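Local coordinates for pesticidal crystal protein Cry2Aa (Bacillus thuringiensis serovar kurstaki, PDB 1I5P) that promotes colloid-osmotic lysis by binding to midgut epithelial cells of dipteran and lepidopteran insect larvae, at residues R72-L77 against I188-L193; I351-L356 against G458-Y463. One frame throughout, in Å; residues are numbered along the deposited sequence.

How the contacts relate
The two contacts lie in different parts of a three-domain delta-endotoxin, on opposite sides of the chain's centre. Their centres are 54 Å apart and their nearest atoms about 36 Å, so neither touches the other. Along the chain they come in series: contact 1 closes within the N-terminal helical domain before contact 2 opens in the middle, beta-prism domain. They share no helix, strand or sheet. Contact 1 joins two helices through a buried carboxylate, whereas contact 2 brings a loop beside strand 351-352 against the approach to strand 462-469. Each contact lies within a single domain, so neither bridges the helical and middle domains.

Contact 1: residues R72-L77 against I188-L193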
# COMPACT_ATOMS: atom_id res chain seq x y z
N ARG A 72 8.88 10.37 -20.44
CA ARG A 72 7.94 11.47 -20.43
C ARG A 72 6.60 11.04 -19.83
O ARG A 72 5.94 10.12 -20.33
CB ARG A 72 7.74 12.00 -21.85
CG ARG A 72 7.03 13.33 -21.93
CD ARG A 72 6.84 13.76 -23.37
NE ARG A 72 6.07 15.00 -23.48
CZ ARG A 72 5.67 15.54 -24.62
NH1 ARG A 72 5.95 14.95 -25.78
NH2 ARG A 72 4.98 16.67 -24.61
N ILE A 73 6.21 11.72 -18.76
CA ILE A 73 4.97 11.40 -18.07
C ILE A 73 3.81 12.36 -18.31
O ILE A 73 2.69 11.92 -18.59
CB ILE A 73 5.21 11.36 -16.53
CG1 ILE A 73 6.21 10.26 -16.17
CG2 ILE A 73 3.89 11.14 -15.80
CD1 ILE A 73 6.65 10.30 -14.70
N LEU A 74 4.08 13.66 -18.20
CA LEU A 74 3.04 14.68 -18.31
C LEU A 74 2.01 14.58 -19.44
O LEU A 74 0.82 14.77 -19.20
CB LEU A 74 3.67 16.07 -18.33
CG LEU A 74 2.67 17.18 -17.93
CD1 LEU A 74 2.26 16.97 -16.47
CD2 LEU A 74 3.29 18.56 -18.12
N SER A 75 2.45 14.29 -20.66
CA SER A 75 1.51 14.20 -21.77
C SER A 75 0.47 13.10 -21.60
O SER A 75 -0.73 13.33 -21.77
CB SER A 75 2.24 14.02 -23.10
OG SER A 75 1.31 14.04 -24.16
N GLU A 76 0.91 11.89 -21.27
CA GLU A 76 -0.02 10.79 -21.09
C GLU A 76 -0.81 10.96 -19.80
O GLU A 76 -1.99 10.63 -19.74
CB GLU A 76 0.73 9.45 -21.11
CG GLU A 76 1.24 9.09 -22.50
CD GLU A 76 2.19 7.91 -22.51
OE1 GLU A 76 2.75 7.60 -23.58
OE2 GLU A 76 2.38 7.28 -21.45
N LEU A 77 -0.17 11.50 -18.77
CA LEU A 77 -0.86 11.71 -17.51
C LEU A 77 -2.07 12.60 -17.73
O LEU A 77 -3.17 12.31 -17.27
CB LEU A 77 0.07 12.37 -16.48
CG LEU A 77 -0.64 12.83 -15.20
CD1 LEU A 77 -1.32 11.65 -14.52
CD2 LEU A 77 0.38 13.48 -14.28
N ILE A 188 8.34 18.36 -13.78
CA ILE A 188 9.73 18.58 -13.41
C ILE A 188 10.61 17.40 -13.84
O ILE A 188 11.67 17.59 -14.42
CB ILE A 188 9.85 18.79 -11.88
CG1 ILE A 188 9.16 20.11 -11.51
CG2 ILE A 188 11.33 18.79 -11.46
CD1 ILE A 188 8.96 20.32 -10.01
N ARG A 189 10.13 16.18 -13.58
CA ARG A 189 10.87 14.99 -13.97
C ARG A 189 11.03 14.94 -15.49
O ARG A 189 12.07 14.53 -16.00
CB ARG A 189 10.14 13.73 -13.49
CG ARG A 189 10.94 12.44 -13.65
CD ARG A 189 10.09 11.24 -13.27
NE ARG A 189 10.86 9.99 -13.18
CZ ARG A 189 10.79 9.00 -14.06
NH1 ARG A 189 10.00 9.10 -15.12
NH2 ARG A 189 11.49 7.89 -13.86
N ASP A 190 10.00 15.36 -16.21
CA ASP A 190 10.05 15.36 -17.67
C ASP A 190 11.16 16.27 -18.18
O ASP A 190 11.92 15.90 -19.07
CB ASP A 190 8.71 15.82 -18.26
CG ASP A 190 7.65 14.72 -18.26
OD1 ASP A 190 7.98 13.57 -17.91
OD2 ASP A 190 6.49 15.01 -18.63
N VAL A 191 11.26 17.47 -17.61
CA VAL A 191 12.30 18.41 -18.02
C VAL A 191 13.67 17.78 -17.85
O VAL A 191 14.53 17.89 -18.72
CB VAL A 191 12.24 19.71 -17.17
CG1 VAL A 191 13.45 20.59 -17.49
CG2 VAL A 191 10.95 20.46 -17.46
N ILE A 192 13.86 17.11 -16.72
CA ILE A 192 15.13 16.45 -16.40
C ILE A 192 15.50 15.33 -17.38
O ILE A 192 16.58 15.34 -17.97
CB ILE A 192 15.10 15.86 -14.98
CG1 ILE A 192 14.93 16.98 -13.95
CG2 ILE A 192 16.37 15.06 -14.72
CD1 ILE A 192 14.70 16.50 -12.53
N LEU A 193 14.59 14.37 -17.54
CA LEU A 193 14.83 13.21 -18.40
C LEU A 193 14.82 13.48 -19.90
O LEU A 193 15.28 12.66 -20.69
CB LEU A 193 13.84 12.10 -18.06
CG LEU A 193 13.95 11.56 -16.62
CD1 LEU A 193 12.88 10.50 -16.37
CD2 LEU A 193 15.35 10.97 -16.41
O HOH W 1 5.91 16.45 -20.81
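D190 OD2 is gripped by two donors, the backbone N-H of L74 at 2.8 Å (N to OD2) and a water at 2.7 Å (water O to OD2). The second carboxylate oxygen, OD1, takes the N-H of I73 in a nearly straight bond of 2.7 Å between I73 N and D190 OD1 (170°). Both backbone donors arrive on the syn sides of the carboxylate, that of L74 on the lone pair of OD2 and that of I73 somewhat out of the plane. Chi1 of D190 (-79°) sets CG beside the backbone N, anti to the carbonyl carbon. The two oxygens beyond it span consecutive amides at the amino end of helix 74-81, where a negative charge would probably be favoured.

Water links the R72 guanidinium to this carboxylate: NE donates to the water that bonds OD2. R72 also touches directly, its CG 3.7 Å from D190 OD2. The extended arginine crosses D190 at about a right angle, its guanidinium plane turned 82° from the carboxylate, and its NH1 forms a salt bridge with D132.

Away from the carboxylate, I73 CD1 packs obliquely against the R189 guanidinium, 3.6 Å from NH1, while L193 CD1, from R189's own segment, sits over the centre of one face. Carbonyl oxygens of G70, F262 and Y264 hold the R189 nitrogens.

I73 packs on F60 and L61 of helix 53-65 and S186 of helix 170-193, L74 on F127 of helix 107-135 and F187 of helix 170-193; the start of helix 74-81 and the residue before it sit among these three helices.

Contact 2: residues I351-L356 against G458-Y463; sequences IGATNL and GGARAY
N355 and G458 make the hydrogen bond that joins the two segments: ND2 donates to the carbonyl oxygen, with 2.7 Å between N355 ND2 and G458 O. The bond is almost straight (174°), and the acceptor lies in the plane of the N355 amide; seen from the carbonyl, the donor is tilted out of the plane. Chi1 of N355 (70°) puts CG between the backbone N and the carbonyl carbon, and the amide beyond it brings ND2 to G458 O. A second hydrogen bond lies within 458-463: R461, whose CB points away from the contact, turns its guanidinium back, and NH1 donates to the A460 oxygen from above the carbonyl plane.

Van der Waals contacts fill the rest. A353 CB presses on the backbone of the facing segment, 3.3 Å from G459 O, and stands 4.4 Å from A460 CB. L356 comes in beside it, its CD1 3.7 Å from G459 O and its CG near the same G458 oxygen that N355 holds. At the other end, I351 CG2 meets A462 CB at 4.0 Å, and A462 CB also rests against the carbonyl oxygen of I351.

Glycine is found at the closest backbone approach. G352 has a positive phi (90°), a conformation readily open to glycine, and its bare CA lies 3.5 Å from R461 O.

Strand 329-342 is backbone hydrogen-bonded to both segments, at I351 with A338, A353 with N336 and A462 with L335. Strand 351-352 belongs to one sheet and strand 462-469 to another, consistent with a junction between sheets of the beta prism that forms the middle domain of delta-endotoxins.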
# COMPACT_ATOMS: atom_id res chain seq x y z
N ILE A 351 -7.55 -15.37 17.88
CA ILE A 351 -8.41 -14.19 17.88
C ILE A 351 -9.72 -14.66 18.49
O ILE A 351 -10.28 -15.66 18.05
CB ILE A 351 -8.65 -13.68 16.46
CG1 ILE A 351 -7.31 -13.42 15.78
CG2 ILE A 351 -9.47 -12.39 16.51
CD1 ILE A 351 -7.35 -13.58 14.28
N GLY A 352 -10.20 -13.94 19.50
CA GLY A 352 -11.43 -14.34 20.14
C GLY A 352 -11.15 -15.29 21.29
O GLY A 352 -10.15 -15.14 21.99
N ALA A 353 -12.03 -16.26 21.47
CA ALA A 353 -11.88 -17.23 22.55
C ALA A 353 -10.63 -18.09 22.40
O ALA A 353 -10.30 -18.54 21.29
CB ALA A 353 -13.11 -18.13 22.61
N THR A 354 -9.95 -18.32 23.51
CA THR A 354 -8.75 -19.13 23.53
C THR A 354 -9.02 -20.48 24.19
O THR A 354 -8.10 -21.28 24.37
CB THR A 354 -7.61 -18.44 24.31
OG1 THR A 354 -8.04 -18.18 25.65
CG2 THR A 354 -7.22 -17.13 23.64
N ASN A 355 -10.27 -20.73 24.55
CA ASN A 355 -10.61 -22.00 25.18
C ASN A 355 -11.60 -22.80 24.37
O ASN A 355 -12.38 -23.57 24.93
CB ASN A 355 -11.17 -21.77 26.59
CG ASN A 355 -12.55 -21.13 26.57
OD1 ASN A 355 -13.31 -21.25 27.53
ND2 ASN A 355 -12.87 -20.44 25.48
N LEU A 356 -11.60 -22.63 23.06
CA LEU A 356 -12.52 -23.36 22.21
C LEU A 356 -11.80 -24.07 21.08
O LEU A 356 -10.84 -23.54 20.52
CB LEU A 356 -13.56 -22.42 21.60
CG LEU A 356 -14.52 -21.63 22.49
CD1 LEU A 356 -15.28 -20.62 21.63
CD2 LEU A 356 -15.49 -22.58 23.18
N GLY A 458 -15.06 -16.33 26.86
CA GLY A 458 -15.58 -17.67 27.12
C GLY A 458 -15.86 -18.28 25.76
O GLY A 458 -15.36 -19.34 25.40
N GLY A 459 -16.69 -17.57 25.00
CA GLY A 459 -17.04 -17.98 23.65
C GLY A 459 -16.58 -16.83 22.77
O GLY A 459 -16.05 -17.03 21.68
N ALA A 460 -16.78 -15.62 23.27
CA ALA A 460 -16.39 -14.39 22.59
C ALA A 460 -16.68 -14.37 21.09
O ALA A 460 -17.46 -15.17 20.58
CB ALA A 460 -14.92 -14.10 22.84
N ARG A 461 -16.04 -13.44 20.40
CA ARG A 461 -16.22 -13.28 18.97
C ARG A 461 -14.92 -12.92 18.27
O ARG A 461 -14.02 -12.32 18.87
CB ARG A 461 -17.25 -12.19 18.69
CG ARG A 461 -18.68 -12.53 19.12
CD ARG A 461 -19.32 -13.51 18.16
NE ARG A 461 -20.74 -13.71 18.44
CZ ARG A 461 -21.22 -14.47 19.42
NH1 ARG A 461 -20.39 -15.11 20.24
NH2 ARG A 461 -22.53 -14.59 19.58
N ALA A 462 -14.82 -13.30 17.00
CA ALA A 462 -13.65 -12.99 16.19
C ALA A 462 -14.13 -12.30 14.93
O ALA A 462 -14.94 -12.85 14.19
CB ALA A 462 -12.90 -14.27 15.84
N TYR A 463 -13.65 -11.08 14.70
CA TYR A 463 -14.00 -10.32 13.51
C TYR A 463 -12.72 -10.12 12.71
O TYR A 463 -11.82 -9.40 13.13
CB TYR A 463 -14.62 -8.98 13.92
CG TYR A 463 -15.88 -9.14 14.74
CD1 TYR A 463 -15.88 -8.91 16.12
CD2 TYR A 463 -17.06 -9.57 14.14
CE1 TYR A 463 -17.04 -9.10 16.88
CE2 TYR A 463 -18.22 -9.77 14.89
CZ TYR A 463 -18.21 -9.53 16.25
OH TYR A 463 -19.37 -9.73 16.97